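Local coordinates for protein photoreceptor-histidine kinase BphP (Stigmatella aurantiaca DW4/3-1, PDB 6BAF) that probably senses red and far-red light through a bound bilin chromophore and, as a histidine kinase, passes the signal on to control cell development, at residues E149-D157 against R280-C290; Y162-I173 against Y184-I194. One frame throughout, in Å; residues are numbered along the deposited sequence. Where two conformers were deposited one is given.

Interaction 1 of 2, residues E149-D157 against R280-C290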
loop_
_atom_site.group_PDB
_atom_site.type_symbol
_atom_site.label_atom_id
_atom_site.label_comp_id
_atom_site.label_asym_id
_atom_site.label_seq_id
_atom_site.Cartn_x
_atom_site.Cartn_y
_atom_site.Cartn_z
ATOM N N GLU A 149 9.349 12.840 -2.488
ATOM C CA GLU A 149 8.361 12.015 -1.781
ATOM C C GLU A 149 8.898 11.500 -0.442
ATOM O O GLU A 149 8.227 11.604 0.603
ATOM C CB GLU A 149 7.953 10.852 -2.687
ATOM C CG GLU A 149 6.705 10.130 -2.231
ATOM C CD GLU A 149 5.438 10.966 -2.465
ATOM O OE1 GLU A 149 5.451 11.881 -3.334
ATOM O OE2 GLU A 149 4.431 10.705 -1.765
ATOM N N VAL A 150 10.122 10.943 -0.435
ATOM C CA VAL A 150 10.650 10.376 0.821
ATOM C C VAL A 150 10.886 11.463 1.861
ATOM O O VAL A 150 10.705 11.252 3.061
ATOM C CB VAL A 150 11.947 9.589 0.542
ATOM C CG1 VAL A 150 12.643 9.216 1.893
ATOM C CG2 VAL A 150 11.630 8.355 -0.301
ATOM N N ARG A 151 11.358 12.623 1.438
ATOM C CA ARG A 151 11.561 13.695 2.405
ATOM C C ARG A 151 10.233 14.187 2.967
ATOM O O ARG A 151 10.130 14.495 4.165
ATOM C CB ARG A 151 12.320 14.843 1.744
ATOM C CG ARG A 151 12.633 15.925 2.728
ATOM C CD ARG A 151 13.619 16.922 2.173
ATOM N NE ARG A 151 13.080 18.270 2.185
ATOM C CZ ARG A 151 12.953 19.011 3.276
ATOM N NH1 ARG A 151 13.312 18.535 4.452
ATOM N NH2 ARG A 151 12.454 20.230 3.199
ATOM N N GLY A 152 9.198 14.257 2.119
ATOM C CA GLY A 152 7.879 14.627 2.619
ATOM C C GLY A 152 7.332 13.653 3.647
ATOM O O GLY A 152 6.833 14.060 4.697
ATOM N N LEU A 153 7.427 12.347 3.373
ATOM C CA LEU A 153 6.908 11.366 4.338
ATOM C C LEU A 153 7.680 11.367 5.660
ATOM O O LEU A 153 7.085 11.194 6.732
ATOM C CB LEU A 153 6.951 9.965 3.733
ATOM C CG LEU A 153 6.026 9.814 2.543
ATOM C CD1 LEU A 153 6.348 8.529 1.756
ATOM C CD2 LEU A 153 4.563 9.848 3.039
ATOM N N THR A 154 9.015 11.503 5.615
ATOM C CA THR A 154 9.829 11.288 6.824
ATOM C C THR A 154 10.125 12.576 7.565
ATOM O O THR A 154 10.418 12.557 8.770
ATOM C CB THR A 154 11.181 10.645 6.455
ATOM O OG1 THR A 154 11.916 11.567 5.629
ATOM C CG2 THR A 154 10.994 9.366 5.646
ATOM N N GLY A 155 10.117 13.708 6.874
ATOM C CA GLY A 155 10.589 14.897 7.554
ATOM C C GLY A 155 12.099 15.032 7.659
ATOM O O GLY A 155 12.579 15.897 8.393
ATOM N N PHE A 156 12.866 14.206 6.959
ATOM C CA PHE A 156 14.316 14.337 7.016
ATOM C C PHE A 156 14.792 15.662 6.398
ATOM O O PHE A 156 14.264 16.122 5.381
ATOM C CB PHE A 156 14.956 13.144 6.289
ATOM C CG PHE A 156 15.319 11.980 7.204
ATOM C CD1 PHE A 156 16.398 12.077 8.087
ATOM C CD2 PHE A 156 14.607 10.770 7.144
ATOM C CE1 PHE A 156 16.789 10.976 8.918
ATOM C CE2 PHE A 156 14.976 9.666 7.956
ATOM C CZ PHE A 156 16.069 9.781 8.855
ATOM N N ASP A 157 15.840 16.242 6.989
ATOM C CA ASP A 157 16.451 17.454 6.438
ATOM C C ASP A 157 16.958 17.270 5.028
ATOM O O ASP A 157 16.964 18.234 4.255
ATOM C CB ASP A 157 17.620 17.921 7.311
ATOM C CG ASP A 157 17.154 18.475 8.617
ATOM O OD1 ASP A 157 16.083 19.101 8.592
ATOM O OD2 ASP A 157 17.807 18.274 9.678
ATOM N N ARG A 280 15.457 11.320 14.472
ATOM C CA ARG A 280 14.467 10.973 13.443
ATOM C C ARG A 280 14.003 9.529 13.654
ATOM O O ARG A 280 14.397 8.610 12.929
ATOM C CB ARG A 280 15.042 11.144 12.040
ATOM C CG ARG A 280 14.039 11.716 11.073
ATOM C CD ARG A 280 13.770 13.134 11.551
ATOM N NE ARG A 280 12.508 13.599 11.046
ATOM C CZ ARG A 280 11.700 14.404 11.721
ATOM N NH1 ARG A 280 12.037 14.847 12.941
ATOM N NH2 ARG A 280 10.546 14.735 11.177
ATOM N N TYR A 281 13.138 9.327 14.651
ATOM C CA TYR A 281 12.493 8.029 14.884
ATOM C C TYR A 281 11.320 7.841 13.925
ATOM O O TYR A 281 10.157 8.002 14.289
ATOM C CB TYR A 281 11.999 7.931 16.320
ATOM C CG TYR A 281 13.102 7.930 17.314
ATOM C CD1 TYR A 281 13.668 6.734 17.714
ATOM C CD2 TYR A 281 13.591 9.114 17.853
ATOM C CE1 TYR A 281 14.700 6.697 18.620
ATOM C CE2 TYR A 281 14.607 9.095 18.793
ATOM C CZ TYR A 281 15.166 7.858 19.168
ATOM O OH TYR A 281 16.211 7.769 20.073
ATOM N N VAL A 282 11.625 7.460 12.692
ATOM C CA VAL A 282 10.583 7.298 11.664
ATOM C C VAL A 282 9.629 6.166 12.056
ATOM O O VAL A 282 10.086 5.041 12.322
ATOM C CB VAL A 282 11.228 7.018 10.304
ATOM C CG1 VAL A 282 10.169 6.974 9.202
ATOM C CG2 VAL A 282 12.303 8.042 10.006
ATOM N N PRO A 283 8.307 6.389 12.083
ATOM C CA PRO A 283 7.361 5.306 12.414
ATOM C C PRO A 283 7.367 4.167 11.400
ATOM O O PRO A 283 7.720 4.317 10.221
ATOM C CB PRO A 283 5.995 6.004 12.418
ATOM C CG PRO A 283 6.286 7.482 12.433
ATOM C CD PRO A 283 7.634 7.673 11.820
ATOM N N TYR A 284 6.904 3.014 11.877
ATOM C CA TYR A 284 6.907 1.789 11.082
ATOM C C TYR A 284 6.215 1.964 9.734
ATOM O O TYR A 284 6.772 1.581 8.699
ATOM C CB TYR A 284 6.235 0.657 11.868
ATOM C CG TYR A 284 6.142 -0.607 11.047
ATOM C CD1 TYR A 284 7.255 -1.425 10.878
ATOM C CD2 TYR A 284 4.952 -0.962 10.397
ATOM C CE1 TYR A 284 7.198 -2.578 10.088
ATOM C CE2 TYR A 284 4.886 -2.112 9.605
ATOM C CZ TYR A 284 6.014 -2.921 9.467
ATOM O OH TYR A 284 5.951 -4.067 8.689
ATOM N N GLU A 285 4.969 2.499 9.739
ATOM C CA GLU A 285 4.214 2.700 8.502
ATOM C C GLU A 285 4.936 3.639 7.534
ATOM O O GLU A 285 4.834 3.466 6.316
ATOM C CB GLU A 285 2.808 3.270 8.791
ATOM C CG GLU A 285 1.757 2.274 9.317
ATOM C CD GLU A 285 0.356 2.927 9.532
ATOM O OE1 GLU A 285 -0.209 2.813 10.665
ATOM O OE2 GLU A 285 -0.175 3.551 8.552
ATOM N N VAL A 286 5.644 4.650 8.039
ATOM C CA VAL A 286 6.395 5.526 7.131
ATOM C C VAL A 286 7.601 4.792 6.557
ATOM O O VAL A 286 7.820 4.791 5.333
ATOM C CB VAL A 286 6.795 6.821 7.857
ATOM C CG1 VAL A 286 7.604 7.758 6.957
ATOM C CG2 VAL A 286 5.571 7.502 8.404
ATOM N N ARG A 287 8.392 4.126 7.419
ATOM C CA ARG A 287 9.563 3.407 6.911
ATOM C C ARG A 287 9.162 2.431 5.828
ATOM O O ARG A 287 9.779 2.374 4.761
ATOM C CB ARG A 287 10.285 2.635 8.023
ATOM C CG ARG A 287 10.927 3.477 9.053
ATOM C CD ARG A 287 12.021 2.692 9.800
ATOM N NE ARG A 287 11.688 1.313 10.180
ATOM C CZ ARG A 287 11.198 0.956 11.363
ATOM N NH1 ARG A 287 10.932 1.891 12.268
ATOM N NH2 ARG A 287 10.962 -0.332 11.631
ATOM N N THR A 288 8.108 1.665 6.084
ATOM C CA THR A 288 7.656 0.656 5.129
ATOM C C THR A 288 7.124 1.282 3.836
ATOM O O THR A 288 7.305 0.722 2.744
ATOM C CB THR A 288 6.597 -0.188 5.818
ATOM O OG1 THR A 288 7.068 -0.437 7.150
ATOM C CG2 THR A 288 6.533 -1.480 5.171
ATOM N N ALA A 289 6.441 2.430 3.948
ATOM C CA ALA A 289 6.006 3.157 2.757
ATOM C C ALA A 289 7.218 3.583 1.944
ATOM O O ALA A 289 7.271 3.405 0.714
ATOM C CB ALA A 289 5.153 4.368 3.191
ATOM N N CYS A 290 8.241 4.079 2.628
ATOM C CA CYS A 290 9.434 4.509 1.903
ATOM C C CYS A 290 10.126 3.335 1.253
ATOM O O CYS A 290 10.544 3.420 0.089
ATOM C CB CYS A 290 10.384 5.232 2.840
ATOM S SG CYS A 290 9.761 6.850 3.294
#
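The methyl CG2 of Thr154 faces two residues of the partner helix, 3.7 Å from Cys290 SG and 4.0 Å from Val286 CG1. These residues join helices 139-154 and 284-300 of the GAF domain, an antiparallel pair whose segments here run at 174° to each other with axes 10.0 Å apart at closest approach. Both helices pack against the GAF sheet: Val150 touches Cys273, Thr154 touches Met257, and Cys290 touches Ile259. Val150 CG1 and Leu153 CD1 also approach the large, polarisable sulfur, which can touch several carbons at once, while Leu153 CB touches Val286 CG1. Leu153 is long enough to touch Ala125 of helix 120-135 as well.

Threonine suits the centre because its two branches do different work. With chi1 at 64°, the methyl is left to the apolar side and the hydroxyl folds back on its own helix. There Thr154 OG1 donates to Val150 O at 2.9 Å. The same oxygen accepts from Phe156 N, making an ST turn where the helix ends.

Farther out, Arg280 uses its aliphatic stem as an apolar group. Its CG stands over the middle of the Phe156 ring, 3.6 Å from the centroid and 13° off the normal, a CH-pi contact, while Val282 CG2 approaches ring atom CE2. The guanidinium is steeply inclined to the ring, so only the stem lies over it; a bend at chi2 carries the charged end on to the helix terminus. This positive charge probably also interacts favourably with the helix dipole.

Gly155 has positive phi and, lacking a side chain, lets Arg280 NH2 come within 3.6 Å of its CA. At the polar edge Arg280 grips Thr154 O side-on, NE at 3.3 Å and tilted from the carbonyl plane, NH2 at 3.2 Å in that plane on a lone pair.

Interaction 2 of 2, residues Y162-I173 against Y184-I194. With BLR (3-[5-[(Z)-(4-ethenyl-3-methyl-5-oxidanylidene-pyrrol-2-ylidene)methyl]-2-[[5-[(Z)-(3-ethenyl-4-methyl-5-oxidanylidene-pyrrol-2-ylidene)methyl]-3-(3-hydroxy-3-oxopropyl)-4-methyl-1H-pyrrol-2-yl]methyl]-4-methyl-1H-pyrrol-3-yl]propanoic acid), chain B.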
loop_
_atom_site.group_PDB
_atom_site.type_symbol
_atom_site.label_atom_id
_atom_site.label_comp_id
_atom_site.label_asym_id
_atom_site.label_seq_id
_atom_site.Cartn_x
_atom_site.Cartn_y
_atom_site.Cartn_z
ATOM N N TYR A 162 21.828 8.307 -4.283
ATOM C CA TYR A 162 23.265 8.097 -4.316
ATOM C C TYR A 162 23.495 6.936 -5.266
ATOM O O TYR A 162 23.118 5.806 -4.964
ATOM C CB TYR A 162 23.763 7.794 -2.910
ATOM C CG TYR A 162 25.283 7.687 -2.777
ATOM C CD1 TYR A 162 26.077 8.842 -2.731
ATOM C CD2 TYR A 162 25.914 6.442 -2.691
ATOM C CE1 TYR A 162 27.468 8.766 -2.586
ATOM C CE2 TYR A 162 27.324 6.347 -2.546
ATOM C CZ TYR A 162 28.084 7.517 -2.490
ATOM O OH TYR A 162 29.457 7.456 -2.354
ATOM N N ARG A 163 24.085 7.195 -6.412
ATOM C CA ARG A 163 24.212 6.181 -7.437
ATOM C C ARG A 163 25.657 5.686 -7.517
ATOM O O ARG A 163 26.582 6.494 -7.476
ATOM C CB ARG A 163 23.792 6.750 -8.789
ATOM C CG ARG A 163 23.830 5.688 -9.853
ATOM C CD ARG A 163 23.592 6.298 -11.218
ATOM N NE ARG A 163 23.531 5.218 -12.203
ATOM C CZ ARG A 163 23.148 5.383 -13.468
ATOM N NH1 ARG A 163 22.780 6.599 -13.905
ATOM N NH2 ARG A 163 23.115 4.327 -14.280
ATOM N N PHE A 164 25.845 4.365 -7.631
ATOM C CA PHE A 164 27.168 3.749 -7.703
ATOM C C PHE A 164 27.650 3.663 -9.145
ATOM O O PHE A 164 26.883 3.319 -10.048
ATOM C CB PHE A 164 27.155 2.338 -7.097
ATOM C CG PHE A 164 26.835 2.296 -5.592
ATOM C CD1 PHE A 164 27.755 2.753 -4.647
ATOM C CD2 PHE A 164 25.610 1.793 -5.142
ATOM C CE1 PHE A 164 27.473 2.740 -3.280
ATOM C CE2 PHE A 164 25.291 1.755 -3.768
ATOM C CZ PHE A 164 26.225 2.230 -2.810
ATOM N N ASP A 165 28.936 3.928 -9.365
ATOM C CA ASP A 165 29.468 3.681 -10.689
ATOM C C ASP A 165 30.109 2.290 -10.737
ATOM O O ASP A 165 29.915 1.460 -9.827
ATOM C CB ASP A 165 30.431 4.819 -11.092
ATOM C CG ASP A 165 31.729 4.842 -10.272
ATOM O OD1 ASP A 165 32.062 3.855 -9.543
ATOM O OD2 ASP A 165 32.442 5.875 -10.356
ATOM N N ALA A 166 30.969 2.080 -11.731
ATOM C CA ALA A 166 31.388 0.761 -12.222
ATOM C C ALA A 166 32.054 -0.348 -11.347
ATOM O O ALA A 166 31.924 -1.493 -11.781
ATOM C CB ALA A 166 32.268 0.976 -13.449
ATOM N N GLU A 167 32.739 -0.240 -10.199
ATOM C CA GLU A 167 33.741 0.628 -9.567
ATOM C C GLU A 167 33.370 1.027 -8.124
ATOM O O GLU A 167 34.241 1.076 -7.241
ATOM C CB GLU A 167 34.086 1.834 -10.342
ATOM C CG GLU A 167 35.454 2.232 -9.774
ATOM C CD GLU A 167 36.457 2.639 -10.830
ATOM O OE1 GLU A 167 36.261 2.179 -11.980
ATOM O OE2 GLU A 167 37.424 3.409 -10.501
ATOM N N TRP A 168 32.078 1.275 -7.889
ATOM C CA TRP A 168 31.455 1.442 -6.583
ATOM C C TRP A 168 31.801 2.760 -5.917
ATOM O O TRP A 168 31.463 2.958 -4.737
ATOM C CB TRP A 168 31.737 0.264 -5.643
ATOM C CG TRP A 168 31.247 -0.990 -6.269
ATOM C CD1 TRP A 168 32.003 -1.948 -6.891
ATOM C CD2 TRP A 168 29.870 -1.400 -6.416
ATOM N NE1 TRP A 168 31.192 -2.938 -7.387
ATOM C CE2 TRP A 168 29.880 -2.629 -7.121
ATOM C CE3 TRP A 168 28.633 -0.852 -6.012
ATOM C CZ2 TRP A 168 28.699 -3.339 -7.422
ATOM C CZ3 TRP A 168 27.456 -1.556 -6.312
ATOM C CH2 TRP A 168 27.500 -2.785 -7.016
ATOM N N ASN A 169 32.382 3.698 -6.654
ATOM C CA ASN A 169 32.292 5.091 -6.246
ATOM C C ASN A 169 30.839 5.542 -6.356
ATOM O O ASN A 169 30.043 4.944 -7.075
ATOM C CB ASN A 169 33.185 5.958 -7.132
ATOM C CG ASN A 169 34.648 5.501 -7.090
ATOM O OD1 ASN A 169 35.200 5.289 -6.004
ATOM N ND2 ASN A 169 35.253 5.305 -8.256
ATOM N N GLY A 170 30.494 6.600 -5.630
ATOM C CA GLY A 170 29.136 7.082 -5.636
ATOM C C GLY A 170 29.028 8.529 -6.090
ATOM O O GLY A 170 29.996 9.295 -5.967
ATOM N N SER A 171 27.844 8.907 -6.600
ATOM C CA SER A 171 27.508 10.258 -7.011
ATOM C C SER A 171 26.149 10.645 -6.457
ATOM O O SER A 171 25.206 9.847 -6.542
ATOM C CB SER A 171 27.431 10.365 -8.520
ATOM O OG SER A 171 28.703 10.135 -9.061
ATOM N N VAL A 172 26.045 11.874 -5.942
ATOM C CA VAL A 172 24.769 12.453 -5.519
ATOM C C VAL A 172 24.088 13.009 -6.764
ATOM O O VAL A 172 24.395 14.123 -7.215
ATOM C CB VAL A 172 24.951 13.528 -4.460
ATOM C CG1 VAL A 172 23.577 14.056 -4.027
ATOM C CG2 VAL A 172 25.742 12.966 -3.268
ATOM N N ILE A 173 23.173 12.229 -7.344
ATOM C CA ILE A 173 22.532 12.634 -8.597
ATOM C C ILE A 173 21.175 13.325 -8.406
ATOM O O ILE A 173 20.648 13.887 -9.373
ATOM C CB ILE A 173 22.373 11.433 -9.540
ATOM C CG1 ILE A 173 21.312 10.459 -8.995
ATOM C CG2 ILE A 173 23.720 10.756 -9.790
ATOM C CD1 ILE A 173 21.034 9.264 -9.978
ATOM N N TYR A 184 24.618 18.653 -1.190
ATOM C CA TYR A 184 25.603 17.686 -1.659
ATOM C C TYR A 184 25.401 17.324 -3.120
ATOM O O TYR A 184 26.157 16.502 -3.662
ATOM C CB TYR A 184 25.542 16.425 -0.806
ATOM C CG TYR A 184 25.928 16.632 0.632
ATOM C CD1 TYR A 184 26.686 17.735 1.034
ATOM C CD2 TYR A 184 25.541 15.723 1.594
ATOM C CE1 TYR A 184 27.051 17.903 2.367
ATOM C CE2 TYR A 184 25.897 15.891 2.922
ATOM C CZ TYR A 184 26.658 16.974 3.301
ATOM O OH TYR A 184 26.999 17.122 4.636
ATOM N N LEU A 185 24.386 17.895 -3.770
ATOM C CA LEU A 185 24.073 17.517 -5.144
ATOM C C LEU A 185 25.305 17.650 -6.036
ATOM O O LEU A 185 26.031 18.645 -5.962
ATOM C CB LEU A 185 22.939 18.415 -5.668
ATOM C CG LEU A 185 22.535 18.189 -7.123
ATOM C CD1 LEU A 185 22.062 16.756 -7.329
ATOM C CD2 LEU A 185 21.447 19.182 -7.562
ATOM N N GLY A 186 25.544 16.651 -6.895
ATOM C CA GLY A 186 26.700 16.673 -7.775
ATOM C C GLY A 186 28.005 16.131 -7.182
ATOM O O GLY A 186 28.923 15.825 -7.947
ATOM N N LEU A 187 28.128 15.989 -5.849
ATOM C CA LEU A 187 29.371 15.448 -5.268
ATOM C C LEU A 187 29.591 13.971 -5.615
ATOM O O LEU A 187 28.641 13.179 -5.729
ATOM C CB LEU A 187 29.383 15.610 -3.748
ATOM C CG LEU A 187 29.408 17.057 -3.327
ATOM C CD1 LEU A 187 29.426 17.114 -1.803
ATOM C CD2 LEU A 187 30.642 17.705 -3.971
ATOM N N HIS A 188 30.854 13.611 -5.825
ATOM C CA HIS A 188 31.245 12.223 -5.983
ATOM C C HIS A 188 32.073 11.820 -4.763
ATOM O O HIS A 188 32.700 12.661 -4.113
ATOM C CB HIS A 188 32.023 12.004 -7.282
ATOM C CG HIS A 188 31.265 12.346 -8.536
ATOM N ND1 HIS A 188 30.321 13.355 -8.604
ATOM C CD2 HIS A 188 31.337 11.821 -9.784
ATOM C CE1 HIS A 188 29.846 13.433 -9.833
ATOM N NE2 HIS A 188 30.451 12.518 -10.571
ATOM N N PHE A 189 32.017 10.543 -4.404
ATOM C CA PHE A 189 32.691 10.077 -3.198
ATOM C C PHE A 189 33.367 8.752 -3.511
ATOM O O PHE A 189 32.929 8.031 -4.413
ATOM C CB PHE A 189 31.731 9.873 -2.005
ATOM C CG PHE A 189 31.098 11.144 -1.487
ATOM C CD1 PHE A 189 30.011 11.715 -2.146
ATOM C CD2 PHE A 189 31.563 11.743 -0.326
ATOM C CE1 PHE A 189 29.422 12.865 -1.670
ATOM C CE2 PHE A 189 30.983 12.900 0.154
ATOM C CZ PHE A 189 29.885 13.472 -0.529
ATOM N N PRO A 190 34.438 8.403 -2.800
ATOM C CA PRO A 190 35.140 7.150 -3.116
ATOM C C PRO A 190 34.357 5.927 -2.652
ATOM O O PRO A 190 33.579 5.984 -1.699
ATOM C CB PRO A 190 36.463 7.272 -2.341
ATOM C CG PRO A 190 36.145 8.207 -1.201
ATOM C CD PRO A 190 35.122 9.195 -1.766
ATOM N N ALA A 191 34.653 4.783 -3.281
ATOM C CA ALA A 191 33.975 3.541 -2.935
ATOM C C ALA A 191 34.114 3.184 -1.461
ATOM O O ALA A 191 33.227 2.520 -0.907
ATOM C CB ALA A 191 34.502 2.382 -3.773
ATOM N N SER A 192 35.207 3.590 -0.795
ATOM C CA SER A 192 35.363 3.097 0.574
ATOM C C SER A 192 34.394 3.748 1.549
ATOM O O SER A 192 34.252 3.248 2.672
ATOM C CB SER A 192 36.805 3.284 1.078
ATOM O OG SER A 192 37.379 4.475 0.543
ATOM N N ASP A 193 33.717 4.832 1.163
ATOM C CA ASP A 193 32.770 5.440 2.104
ATOM C C ASP A 193 31.581 4.538 2.380
ATOM O O ASP A 193 30.946 4.664 3.432
ATOM C CB ASP A 193 32.280 6.779 1.584
ATOM C CG ASP A 193 33.356 7.853 1.647
ATOM O OD1 ASP A 193 34.528 7.536 1.984
ATOM O OD2 ASP A 193 33.030 9.020 1.364
ATOM N N ILE A 194 31.279 3.620 1.471
ATOM C CA ILE A 194 30.304 2.573 1.762
ATOM C C ILE A 194 31.015 1.280 1.394
ATOM O O ILE A 194 30.921 0.812 0.247
ATOM C CB ILE A 194 28.982 2.762 0.994
ATOM C CG1 ILE A 194 28.502 4.222 1.105
ATOM C CG2 ILE A 194 27.932 1.716 1.495
ATOM C CD1 ILE A 194 27.059 4.482 0.518
HETATM C CHA BLR B . 27.639 2.809 5.774
HETATM N NA BLR B . 28.103 5.000 4.588
HETATM C C1A BLR B . 27.256 4.047 5.006
HETATM C C2A BLR B . 25.947 4.354 4.621
HETATM C C3A BLR B . 25.994 5.510 3.928
HETATM C C4A BLR B . 27.338 5.910 3.928
HETATM C CMA BLR B . 24.761 6.209 3.280
HETATM C CAA BLR B . 24.721 3.492 4.928
HETATM C CBA BLR B . 24.164 3.724 6.357
HETATM C CGA BLR B . 23.356 5.028 6.452
HETATM O O1A BLR B . 22.345 5.136 5.698
HETATM O O2A BLR B . 23.673 5.992 7.249
HETATM C CHB BLR B . 28.000 7.114 3.293
HETATM N NB BLR B . 26.313 8.912 3.805
HETATM C C1B BLR B . 27.444 8.264 3.039
HETATM C C2B BLR B . 27.826 9.213 1.966
HETATM C C3B BLR B . 27.019 10.365 2.003
HETATM C C4B BLR B . 26.043 10.253 3.123
HETATM C CMB BLR B . 28.927 8.999 0.922
HETATM O OB BLR B . 25.224 11.030 3.467
HETATM C CAB BLR B . 27.162 11.508 0.985
HETATM C CBB BLR B . 26.313 12.509 0.943
HETATM N NC BLR B . 32.741 4.908 5.980
HETATM C C1C BLR B . 33.901 5.836 5.666
HETATM C C2C BLR B . 35.134 5.048 5.962
HETATM C C3C BLR B . 34.826 3.734 6.403
HETATM C C4C BLR B . 33.337 3.589 6.442
HETATM C CMC BLR B . 36.522 5.620 5.768
HETATM O OC BLR B . 33.847 6.955 5.284
HETATM C CAC BLR B . 35.844 2.647 6.797
HETATM C CBC BLR B . 36.844 2.279 5.976
HETATM C CHD BLR B . 32.690 2.525 6.807
HETATM N ND BLR B . 30.193 3.178 5.997
HETATM C C1D BLR B . 31.200 2.328 6.672
HETATM C C2D BLR B . 30.577 1.160 7.271
HETATM C C3D BLR B . 29.155 1.234 6.955
HETATM C C4D BLR B . 28.872 2.472 6.143
HETATM C CMD BLR B . 31.310 0.062 8.052
HETATM C CAD BLR B . 28.100 0.238 7.387
HETATM C CBD BLR B . 27.406 0.779 8.627
HETATM C CGD BLR B . 26.513 -0.388 9.004
HETATM O O1D BLR B . 25.601 -0.761 8.191
HETATM O O2D BLR B . 26.760 -1.019 10.077
HETATM O O HOH W 1 30.772 5.450 -1.886
HETATM O O HOH W 2 30.475 2.754 -2.166
#
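Gly170 and Phe189 form an antiparallel hydrogen-bonded pair in a beta hairpin at the margin of the GAF sheet, where the short strand 188-189 lies beside strand 170-177. Their backbone bonds are Gly170 N to Phe189 O at 3.1 Å and Phe189 N to Gly170 O at 2.8 Å. The ladder continues with Val172 N to Leu187 O, 2.9 Å, and with Gly186 N to Val172 O. Beyond the strand, Trp168 O meets Ala191 CA in a CA-H...O contact. Gly186 has the positive phi of the third position in the type II turn from Tyr184 to Leu187, a place suited to glycine. Gly170 is suited by size instead: without a side chain, it leaves room for the Tyr162 ring beside it.

Among polar side-chain contacts, Asn169 OD1 takes a weak bond from Ala191 N at 2.8 Å, where the chain leaves the strand.

The apolar contacts centre on Tyr162. With its ring swung anti to the backbone N (chi1 -174°), it receives Phe189 CD1 at the edge, in plane, and Ile194 CD1 near CE2 at 3.6 Å. Phe164 CZ adds a looser touch on the same Ile194 methyl. Val172 CG2 meets the edge of the Phe189 ring at CE1, 4.0 Å away. The short Ala191 CB fits against Trp168 CB.

Contacts with the bilin come from the 184-194 side and from Tyr162. Phe189 turns one face to vinyl carbon CAB, Tyr184 CD2 reaches CBB at 3.4 Å, and the longer branch of Ile194 lays CG1 against pyrrole carbon C4A. Asp193 and Ile194 begin the Asp-Ile-Pro motif of phytochromes, whose backbone serves the chromophore: Asp193 O accepts from BLR NA at 3.1 Å and, more weakly, from BLR ND.

Both contacts belong to the GAF domain but lie about 23 Å apart, centre to centre, and do not touch. Interaction 1 is the more buried and nearer the middle of the chain; it joins two helices far apart in sequence, chiefly through side chains, with one arginine bond pair at its border. Interaction 2 lies toward the periphery, joins neighbouring strands of one hairpin mainly by backbone hydrogen bonds, and includes several exposed residues as well as six that line the bilin pocket. The chain links them directly, helix 139-154 leading into strand 158-164, and strand 266-275 touches residues of both. Only interaction 2 meets the chromophore itself.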